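Local structure of dihydrodipicolinate synthase (3DZ1) at residues I26-V29 and S30-R33; D32-T35 and D36-E40; E64-A67 and T68-K72; V260-S263 and V264-V268. The protein probably acts as a 4-hydroxy-tetrahydrodipicolinate synthase, a TIM-barrel lyase of the DapA family that uses pyruvate in lysine biosynthesis. All coordinates share one frame; numbering follows the deposited sequence.

Contact 1 of 4, residues I26-V29 and S30-R33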
loop_
_atom_site.group_PDB
_atom_site.type_symbol
_atom_site.label_atom_id
_atom_site.label_comp_id
_atom_site.label_asym_id
_atom_site.label_seq_id
_atom_site.Cartn_x
_atom_site.Cartn_y
_atom_site.Cartn_z
ATOM N N ILE A 26 20.317 26.996 4.442
ATOM C CA ILE A 26 19.175 27.629 5.085
ATOM C C ILE A 26 19.263 29.152 4.987
ATOM O O ILE A 26 20.311 29.745 5.261
ATOM C CB ILE A 26 19.097 27.201 6.561
ATOM C CG1 ILE A 26 19.018 25.672 6.643
ATOM C CG2 ILE A 26 17.893 27.842 7.231
ATOM C CD1 ILE A 26 19.176 25.117 8.035
ATOM N N ASP A 27 18.159 29.776 4.586
ATOM C CA ASP A 27 18.090 31.225 4.437
ATOM C C ASP A 27 17.413 31.820 5.672
ATOM O O ASP A 27 16.193 31.946 5.711
ATOM C CB ASP A 27 17.293 31.557 3.168
ATOM C CG ASP A 27 17.090 33.050 2.963
ATOM O OD1 ASP A 27 17.539 33.851 3.810
ATOM O OD2 ASP A 27 16.467 33.418 1.943
ATOM N N ASP A 28 18.213 32.191 6.672
ATOM C CA ASP A 28 17.698 32.750 7.923
ATOM C C ASP A 28 17.002 34.098 7.798
ATOM O O ASP A 28 16.069 34.395 8.550
ATOM C CB ASP A 28 18.824 32.857 8.955
ATOM C CG ASP A 28 19.272 31.503 9.464
ATOM O OD1 ASP A 28 18.412 30.730 9.933
ATOM O OD2 ASP A 28 20.484 31.213 9.399
ATOM N N VAL A 29 17.462 34.918 6.862
ATOM C CA VAL A 29 16.863 36.224 6.643
ATOM C C VAL A 29 15.397 36.038 6.252
ATOM O O VAL A 29 14.519 36.766 6.718
ATOM C CB VAL A 29 17.596 36.983 5.517
ATOM C CG1 VAL A 29 16.975 38.348 5.315
ATOM C CG2 VAL A 29 19.073 37.115 5.861
ATOM N N SER A 30 15.144 35.057 5.389
ATOM C CA SER A 30 13.789 34.765 4.929
ATOM C C SER A 30 12.934 34.148 6.030
ATOM O O SER A 30 11.719 34.348 6.062
ATOM C CB SER A 30 13.832 33.840 3.712
ATOM O OG SER A 30 14.236 34.560 2.559
ATOM N N ILE A 31 13.556 33.390 6.928
ATOM C CA ILE A 31 12.803 32.805 8.030
ATOM C C ILE A 31 12.219 33.948 8.860
ATOM O O ILE A 31 11.051 33.913 9.240
ATOM C CB ILE A 31 13.696 31.912 8.924
ATOM C CG1 ILE A 31 14.041 30.622 8.175
ATOM C CG2 ILE A 31 12.981 31.592 10.234
ATOM C CD1 ILE A 31 14.984 29.702 8.919
ATOM N N ASP A 32 13.023 34.979 9.114
ATOM C CA ASP A 32 12.551 36.120 9.895
ATOM C C ASP A 32 11.487 36.895 9.122
ATOM O O ASP A 32 10.486 37.330 9.685
ATOM C CB ASP A 32 13.706 37.070 10.243
ATOM C CG ASP A 32 14.827 36.388 11.009
ATOM O OD1 ASP A 32 14.543 35.508 11.849
ATOM O OD2 ASP A 32 16.000 36.751 10.778
ATOM N N ARG A 33 11.718 37.072 7.827
ATOM C CA ARG A 33 10.792 37.795 6.968
ATOM C C ARG A 33 9.434 37.088 6.919
ATOM O O ARG A 33 8.381 37.731 6.990
ATOM C CB ARG A 33 11.388 37.904 5.566
ATOM C CG ARG A 33 10.622 38.785 4.605
ATOM C CD ARG A 33 11.321 38.770 3.261
ATOM N NE ARG A 33 12.698 39.234 3.371
ATOM C CZ ARG A 33 13.733 38.667 2.760
ATOM N NH1 ARG A 33 13.560 37.599 1.990
ATOM N NH2 ARG A 33 14.948 39.175 2.912
#
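Ile26, the last apolar residue before the helix, crosses Ile31 with its CG2 branch, which comes within 3.8 Å of Ile31 CD1; both isoleucines also lean on helix 60-73, through Val66 and Phe70 respectively. Asp27 follows as the N-cap. Its CG lies anti to the backbone N (chi1 177°), which turns the carboxylate forward over the first turn, where Ser30 meets it with two donors. Ser30 N reaches Asp27 OD1 at 3.1 Å and Ser30 OG gives its proton to Asp27 OD2 at 2.6 Å, both from well above the carboxylate plane. A short acid suits this place because it can satisfy an amide that has no carbonyl one turn earlier in the helix. Asp27 O meanwhile accepts from Ile31 N at 3.2 Å. Asp28 opens the helix proper, its carbonyl taking Asp32 N, while its carboxylate runs alongside Ile31; Asp32 itself turns to Arg69 in a salt bridge. Val29 O receives Arg33 N at 3.0 Å, and the Val29 CG1 methyl lies 3.3 Å from Arg33 NH2. The other nitrogen, Arg33 NH1, is hydrogen-bonded to Leu274 O, and Ser30 OG also accepts from Ser276 N, so the loop holding Leu274 and Ser276 is tied to this first turn. This is the side-chain N-cap of an alpha helix, here beginning helix 28-40 between the first two strands of the TIM barrel.

Contact 2 of 4, residues D32-T35 and D36-E40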
loop_
_atom_site.group_PDB
_atom_site.type_symbol
_atom_site.label_atom_id
_atom_site.label_comp_id
_atom_site.label_asym_id
_atom_site.label_seq_id
_atom_site.Cartn_x
_atom_site.Cartn_y
_atom_site.Cartn_z
ATOM N N ASP A 32 13.023 34.979 9.114
ATOM C CA ASP A 32 12.551 36.120 9.895
ATOM C C ASP A 32 11.487 36.895 9.122
ATOM O O ASP A 32 10.486 37.330 9.685
ATOM C CB ASP A 32 13.706 37.070 10.243
ATOM C CG ASP A 32 14.827 36.388 11.009
ATOM O OD1 ASP A 32 14.543 35.508 11.849
ATOM O OD2 ASP A 32 16.000 36.751 10.778
ATOM N N ARG A 33 11.718 37.072 7.827
ATOM C CA ARG A 33 10.792 37.795 6.968
ATOM C C ARG A 33 9.434 37.088 6.919
ATOM O O ARG A 33 8.381 37.731 6.990
ATOM C CB ARG A 33 11.388 37.904 5.566
ATOM C CG ARG A 33 10.622 38.785 4.605
ATOM C CD ARG A 33 11.321 38.770 3.261
ATOM N NE ARG A 33 12.698 39.234 3.371
ATOM C CZ ARG A 33 13.733 38.667 2.760
ATOM N NH1 ARG A 33 13.560 37.599 1.990
ATOM N NH2 ARG A 33 14.948 39.175 2.912
ATOM N N LEU A 34 9.461 35.765 6.786
ATOM C CA LEU A 34 8.230 34.979 6.756
ATOM C C LEU A 34 7.498 35.116 8.083
ATOM O O LEU A 34 6.290 35.338 8.116
ATOM C CB LEU A 34 8.539 33.496 6.517
ATOM C CG LEU A 34 8.673 33.015 5.074
ATOM C CD1 LEU A 34 9.079 31.547 5.058
ATOM C CD2 LEU A 34 7.344 33.214 4.354
ATOM N N THR A 35 8.241 34.983 9.176
ATOM C CA THR A 35 7.662 35.079 10.507
ATOM C C THR A 35 6.996 36.429 10.745
ATOM O O THR A 35 5.880 36.491 11.267
ATOM C CB THR A 35 8.725 34.855 11.600
ATOM O OG1 THR A 35 9.334 33.571 11.419
ATOM C CG2 THR A 35 8.081 34.912 12.982
ATOM N N ASP A 36 7.682 37.508 10.375
ATOM C CA ASP A 36 7.134 38.855 10.556
ATOM C C ASP A 36 5.855 39.002 9.751
ATOM O O ASP A 36 4.892 39.642 10.188
ATOM C CB ASP A 36 8.138 39.918 10.100
ATOM C CG ASP A 36 9.382 39.952 10.961
ATOM O OD1 ASP A 36 9.312 39.509 12.128
ATOM O OD2 ASP A 36 10.427 40.435 10.474
ATOM N N PHE A 37 5.866 38.415 8.559
ATOM C CA PHE A 37 4.722 38.445 7.662
ATOM C C PHE A 37 3.508 37.786 8.316
ATOM O O PHE A 37 2.432 38.386 8.404
ATOM C CB PHE A 37 5.061 37.714 6.359
ATOM C CG PHE A 37 3.886 37.553 5.439
ATOM C CD1 PHE A 37 3.328 38.657 4.802
ATOM C CD2 PHE A 37 3.313 36.303 5.240
ATOM C CE1 PHE A 37 2.211 38.518 3.983
ATOM C CE2 PHE A 37 2.196 36.154 4.421
ATOM C CZ PHE A 37 1.644 37.264 3.793
ATOM N N TYR A 38 3.679 36.546 8.766
ATOM C CA TYR A 38 2.583 35.822 9.407
ATOM C C TYR A 38 1.962 36.609 10.562
ATOM O O TYR A 38 0.742 36.637 10.720
ATOM C CB TYR A 38 3.062 34.468 9.940
ATOM C CG TYR A 38 3.624 33.528 8.896
ATOM C CD1 TYR A 38 2.999 33.362 7.659
ATOM C CD2 TYR A 38 4.755 32.757 9.170
ATOM C CE1 TYR A 38 3.485 32.446 6.722
ATOM C CE2 TYR A 38 5.248 31.842 8.244
ATOM C CZ TYR A 38 4.610 31.690 7.025
ATOM O OH TYR A 38 5.092 30.772 6.120
ATOM N N ALA A 39 2.807 37.229 11.382
ATOM C CA ALA A 39 2.318 38.004 12.515
ATOM C C ALA A 39 1.565 39.229 12.015
ATOM O O ALA A 39 0.474 39.544 12.495
ATOM C CB ALA A 39 3.478 38.436 13.397
ATOM N N GLU A 40 2.155 39.906 11.037
ATOM C CA GLU A 40 1.573 41.114 10.465
ATOM C C GLU A 40 0.169 40.915 9.899
ATOM O O GLU A 40 -0.684 41.798 10.020
ATOM C CB GLU A 40 2.491 41.650 9.363
ATOM C CG GLU A 40 2.029 42.942 8.723
ATOM C CD GLU A 40 2.882 43.318 7.522
ATOM O OE1 GLU A 40 2.924 42.531 6.548
ATOM O OE2 GLU A 40 3.515 44.397 7.551
#
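With chi1 at -60°, Tyr38 sets its CG anti to the carbonyl carbon and the ring back along the helix, while Leu34, its CG likewise anti to the carbonyl carbon, points the same way one turn earlier. The two side chains lie side by side: Leu34 CD2 is 3.8 Å from Tyr38 OH, and Leu34 CB is 4.1 Å from Tyr38 CE2. The ring also lays one face over the Leu34 carbonyl, whose oxygen lies 3.2 Å from Tyr38 CD2, offset toward the rim, while Tyr38 N donates to that same Leu34 O at 2.9 Å in a nearly straight bond of 169°. A phenylalanine here would probably cost Leu34 CD2 its nearest neighbour, the hydroxyl, and leave a small gap there. Helix 28-40 is the crossover between strands 11-15 and 45-48 in a beta-alpha-beta unit of the TIM barrel, and its buried flank carries these large side chains: Tyr38 on Pro17, Leu34 on Pro19, and Phe37 on Pro223 of helix 223-234. Thr35, also buried, returns its OG1 to Ile31 O, which lets a polar residue sit beside Phe70. The acids suit the side toward helix 60-73, whose arginines would offset their charge: Asp32 OD1 and Asp36 OD2 are 6.6 Å apart. Asp36 N donates to Asp32 O at 2.9 Å, yet the Asp36 carboxylate finds its main partner in Arg73, its OD2 forming a salt bridge with NH2 of that arginine.

Contact 3 of 4, residues E64-A67 and T68-K72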
loop_
_atom_site.group_PDB
_atom_site.type_symbol
_atom_site.label_atom_id
_atom_site.label_comp_id
_atom_site.label_asym_id
_atom_site.label_seq_id
_atom_site.Cartn_x
_atom_site.Cartn_y
_atom_site.Cartn_z
ATOM N N GLU A 64 17.053 21.603 14.276
ATOM C CA GLU A 64 16.996 22.290 15.558
ATOM C C GLU A 64 17.194 23.795 15.391
ATOM O O GLU A 64 16.503 24.592 16.026
ATOM C CB GLU A 64 18.053 21.706 16.501
ATOM C CG GLU A 64 17.702 20.302 16.994
ATOM C CD GLU A 64 18.876 19.583 17.635
ATOM O OE1 GLU A 64 19.717 20.253 18.272
ATOM O OE2 GLU A 64 18.952 18.343 17.513
ATOM N N ALA A 65 18.125 24.183 14.523
ATOM C CA ALA A 65 18.397 25.597 14.282
ATOM C C ALA A 65 17.196 26.284 13.632
ATOM O O ALA A 65 16.808 27.378 14.029
ATOM C CB ALA A 65 19.631 25.755 13.394
ATOM N N VAL A 66 16.607 25.636 12.633
ATOM C CA VAL A 66 15.453 26.205 11.947
ATOM C C VAL A 66 14.297 26.399 12.923
ATOM O O VAL A 66 13.735 27.491 13.027
ATOM C CB VAL A 66 14.997 25.296 10.790
ATOM C CG1 VAL A 66 13.738 25.860 10.146
ATOM C CG2 VAL A 66 16.110 25.182 9.754
ATOM N N ALA A 67 13.951 25.336 13.640
ATOM C CA ALA A 67 12.864 25.402 14.604
ATOM C C ALA A 67 13.123 26.525 15.600
ATOM O O ALA A 67 12.215 27.289 15.931
ATOM C CB ALA A 67 12.733 24.080 15.335
ATOM N N THR A 68 14.365 26.623 16.071
ATOM C CA THR A 68 14.739 27.655 17.040
ATOM C C THR A 68 14.622 29.064 16.467
ATOM O O THR A 68 14.125 29.973 17.134
ATOM C CB THR A 68 16.182 27.453 17.552
ATOM O OG1 THR A 68 16.293 26.171 18.178
ATOM C CG2 THR A 68 16.540 28.518 18.570
ATOM N N ARG A 69 15.075 29.244 15.231
ATOM C CA ARG A 69 15.009 30.550 14.582
ATOM C C ARG A 69 13.564 31.046 14.563
ATOM O O ARG A 69 13.289 32.202 14.900
ATOM C CB ARG A 69 15.533 30.457 13.146
ATOM C CG ARG A 69 15.667 31.801 12.441
ATOM C CD ARG A 69 17.014 32.433 12.730
ATOM N NE ARG A 69 17.147 33.765 12.142
ATOM C CZ ARG A 69 18.287 34.448 12.100
ATOM N NH1 ARG A 69 19.393 33.921 12.606
ATOM N NH2 ARG A 69 18.320 35.660 11.567
ATOM N N PHE A 70 12.646 30.167 14.161
ATOM C CA PHE A 70 11.224 30.505 14.097
ATOM C C PHE A 70 10.637 30.793 15.475
ATOM O O PHE A 70 9.885 31.754 15.651
ATOM C CB PHE A 70 10.430 29.361 13.455
ATOM C CG PHE A 70 10.414 29.391 11.951
ATOM C CD1 PHE A 70 9.743 30.399 11.269
ATOM C CD2 PHE A 70 11.045 28.392 11.215
ATOM C CE1 PHE A 70 9.696 30.412 9.874
ATOM C CE2 PHE A 70 11.004 28.396 9.821
ATOM C CZ PHE A 70 10.327 29.406 9.151
ATOM N N ILE A 71 10.970 29.947 16.445
ATOM C CA ILE A 71 10.465 30.112 17.798
ATOM C C ILE A 71 10.871 31.462 18.389
ATOM O O ILE A 71 10.038 32.183 18.943
ATOM C CB ILE A 71 10.962 28.976 18.723
ATOM C CG1 ILE A 71 10.390 27.637 18.249
ATOM C CG2 ILE A 71 10.519 29.232 20.157
ATOM C CD1 ILE A 71 10.918 26.434 19.004
ATOM N N LYS A 72 12.144 31.809 18.254
ATOM C CA LYS A 72 12.645 33.066 18.796
ATOM C C LYS A 72 12.088 34.305 18.102
ATOM O O LYS A 72 11.943 35.359 18.724
ATOM C CB LYS A 72 14.174 33.083 18.733
ATOM C CG LYS A 72 14.833 31.966 19.528
ATOM C CD LYS A 72 14.444 32.032 20.994
ATOM C CE LYS A 72 15.148 30.960 21.804
ATOM N NZ LYS A 72 14.770 31.044 23.241
#
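Val66 and Phe70 form the close-packed side: they lie side by side, with Val66 CG1 3.7 Å from Phe70 CE2, and Phe70 N donates to Val66 O at 3.1 Å. Phe70 touches Ile31 and Thr35 of helix 28-40, and Val66 meets Ile26 just before it; both are apolar and suit a buried flank between helices. On the barrel side Ala67, small enough to approach strand 78-82, meets Val81, and Ile71 joins it there; Ile71 CG1 lies off the oxygen end of the Ala67 carbonyl, 3.0 Å from Ala67 O, the oxygen that also accepts from Ile71 N. Toward solvent the contact thins out: Ala65 is exposed and offers mainly its carbonyl, which takes Arg69 N at 2.8 Å, while the Arg69 guanidinium leaves the turn for Asp32. Thr68, partly exposed, is the polar grip at the border. Its chi1 of -60° sets OG1 beside its own N, and Thr68 OG1 donates to Glu64 O at 2.7 Å. Thr68 N reaches the same oxygen at 2.9 Å from the other face of the carbonyl plane. A valine in its place would probably leave Glu64 O held by the amide alone within this turn. Two donors should draw negative charge onto that oxygen, and the hydroxyl proton is spent on the helix's own backbone, as is common for threonine.

Contact 4 of 4, residues V260-S263 and V264-V268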
loop_
_atom_site.group_PDB
_atom_site.type_symbol
_atom_site.label_atom_id
_atom_site.label_comp_id
_atom_site.label_asym_id
_atom_site.label_seq_id
_atom_site.Cartn_x
_atom_site.Cartn_y
_atom_site.Cartn_z
ATOM N N VAL A 260 4.321 19.018 -6.639
ATOM C CA VAL A 260 4.252 20.324 -7.282
ATOM C C VAL A 260 3.850 21.402 -6.277
ATOM O O VAL A 260 4.232 22.565 -6.411
ATOM C CB VAL A 260 3.219 20.317 -8.433
ATOM C CG1 VAL A 260 3.191 21.674 -9.119
ATOM C CG2 VAL A 260 3.553 19.220 -9.427
ATOM N N GLY A 261 3.083 20.997 -5.269
ATOM C CA GLY A 261 2.610 21.916 -4.250
ATOM C C GLY A 261 3.663 22.796 -3.606
ATOM O O GLY A 261 3.470 24.005 -3.481
ATOM N N LEU A 262 4.773 22.198 -3.185
ATOM C CA LEU A 262 5.845 22.958 -2.551
ATOM C C LEU A 262 6.455 23.940 -3.542
ATOM O O LEU A 262 6.805 25.063 -3.182
ATOM C CB LEU A 262 6.933 22.014 -2.034
ATOM C CG LEU A 262 8.104 22.685 -1.310
ATOM C CD1 LEU A 262 7.594 23.458 -0.098
ATOM C CD2 LEU A 262 9.102 21.623 -0.882
ATOM N N SER A 263 6.582 23.507 -4.793
ATOM C CA SER A 263 7.142 24.357 -5.836
ATOM C C SER A 263 6.242 25.557 -6.067
ATOM O O SER A 263 6.724 26.665 -6.311
ATOM C CB SER A 263 7.296 23.577 -7.142
ATOM O OG SER A 263 8.243 22.536 -6.983
ATOM N N VAL A 264 4.932 25.339 -5.995
ATOM C CA VAL A 264 3.985 26.428 -6.196
ATOM C C VAL A 264 4.078 27.417 -5.040
ATOM O O VAL A 264 4.149 28.628 -5.255
ATOM C CB VAL A 264 2.534 25.907 -6.313
ATOM C CG1 VAL A 264 1.557 27.080 -6.373
ATOM C CG2 VAL A 264 2.392 25.050 -7.565
ATOM N N ARG A 265 4.084 26.891 -3.816
ATOM C CA ARG A 265 4.176 27.718 -2.610
ATOM C C ARG A 265 5.412 28.600 -2.607
ATOM O O ARG A 265 5.325 29.811 -2.424
ATOM C CB ARG A 265 4.250 26.852 -1.351
ATOM C CG ARG A 265 2.993 26.100 -0.987
ATOM C CD ARG A 265 3.250 25.244 0.248
ATOM N NE ARG A 265 2.086 24.455 0.632
ATOM C CZ ARG A 265 1.535 23.512 -0.125
ATOM N NH1 ARG A 265 2.038 23.233 -1.315
ATOM N NH2 ARG A 265 0.477 22.843 0.312
ATOM N N LYS A 266 6.573 27.977 -2.773
ATOM C CA LYS A 266 7.823 28.720 -2.757
ATOM C C LYS A 266 7.940 29.721 -3.898
ATOM O O LYS A 266 8.511 30.798 -3.725
ATOM C CB LYS A 266 9.006 27.749 -2.749
ATOM C CG LYS A 266 9.210 27.094 -1.378
ATOM C CD LYS A 266 10.551 26.384 -1.278
ATOM C CE LYS A 266 10.914 26.115 0.173
ATOM N NZ LYS A 266 12.282 25.545 0.306
ATOM N N TYR A 267 7.394 29.372 -5.058
ATOM C CA TYR A 267 7.421 30.271 -6.204
ATOM C C TYR A 267 6.636 31.544 -5.867
ATOM O O TYR A 267 7.108 32.656 -6.090
ATOM C CB TYR A 267 6.797 29.587 -7.425
ATOM C CG TYR A 267 6.554 30.515 -8.596
ATOM C CD1 TYR A 267 7.616 31.065 -9.311
ATOM C CD2 TYR A 267 5.256 30.861 -8.977
ATOM C CE1 TYR A 267 7.393 31.939 -10.380
ATOM C CE2 TYR A 267 5.021 31.732 -10.041
ATOM C CZ TYR A 267 6.094 32.268 -10.736
ATOM O OH TYR A 267 5.867 33.135 -11.777
ATOM N N VAL A 268 5.438 31.377 -5.320
ATOM C CA VAL A 268 4.601 32.523 -4.973
ATOM C C VAL A 268 5.153 33.340 -3.801
ATOM O O VAL A 268 5.154 34.571 -3.841
ATOM C CB VAL A 268 3.157 32.077 -4.641
ATOM C CG1 VAL A 268 2.326 33.279 -4.217
ATOM C CG2 VAL A 268 2.525 31.414 -5.863
#
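Val260 and Val264, one turn apart, cross with Val260 CG1 3.8 Å from Val264 CG2, and Val264 N donates to Val260 O at 2.9 Å. On another side of the helix Leu262 runs alongside Lys266 and points the same way, its CD1 4.2 Å from Lys266 CG, so the leucine supports the aliphatic part of a long side chain. The turn is closed by Lys266 N to Leu262 O, 3.0 Å and nearly straight at 174°, and by Arg265 N to Gly261 O, also 3.0 Å. Extended from CG to NE, Arg265 brings its guanidinium back along the helix, its edge beside Gly261, while NE makes a salt bridge with Glu255 of helix 238-255, the helix that also receives Val264.

Farther out, Lys266, extended beyond CG, delivers its buried ammonium to Glu54, Thr18 O and Ala279 O. Ser263 gives a small hydroxyl to Ala285 O, and Tyr267 reaches Asp296 of helix 289-301 through OH. Val260 packs on Pro174 of the second subunit. The chemistry implies a division of labour: valines and leucine pack along the turn, while each polar tip is spent on a different neighbour, and the lysine charge, probably balanced by Glu54, can be buried.

Overall arrangement
Contacts 1 and 2 are successive turns of helix 28-40, sharing Asp32 and Arg33, and contact 3 is a turn of helix 60-73 beside it; the two helices join through apolar packing and through acids on the first facing arginines on the second. Contact 4 stands apart, late in the chain after the eighth strand, its nearest atoms about 8 Å from contacts 1 and 2. Contacts 2 and 4 have no exposed touching residue, whereas contacts 1 and 3 each have one, Val29 and Ala65. Chemistry follows position: side-chain capping at a helix start in contact 1, aromatic and aliphatic packing farther along the helix in contacts 2 and 3, and in contact 4 polar ends sent to neighbouring loops and helices. Contact 4 alone touches another subunit.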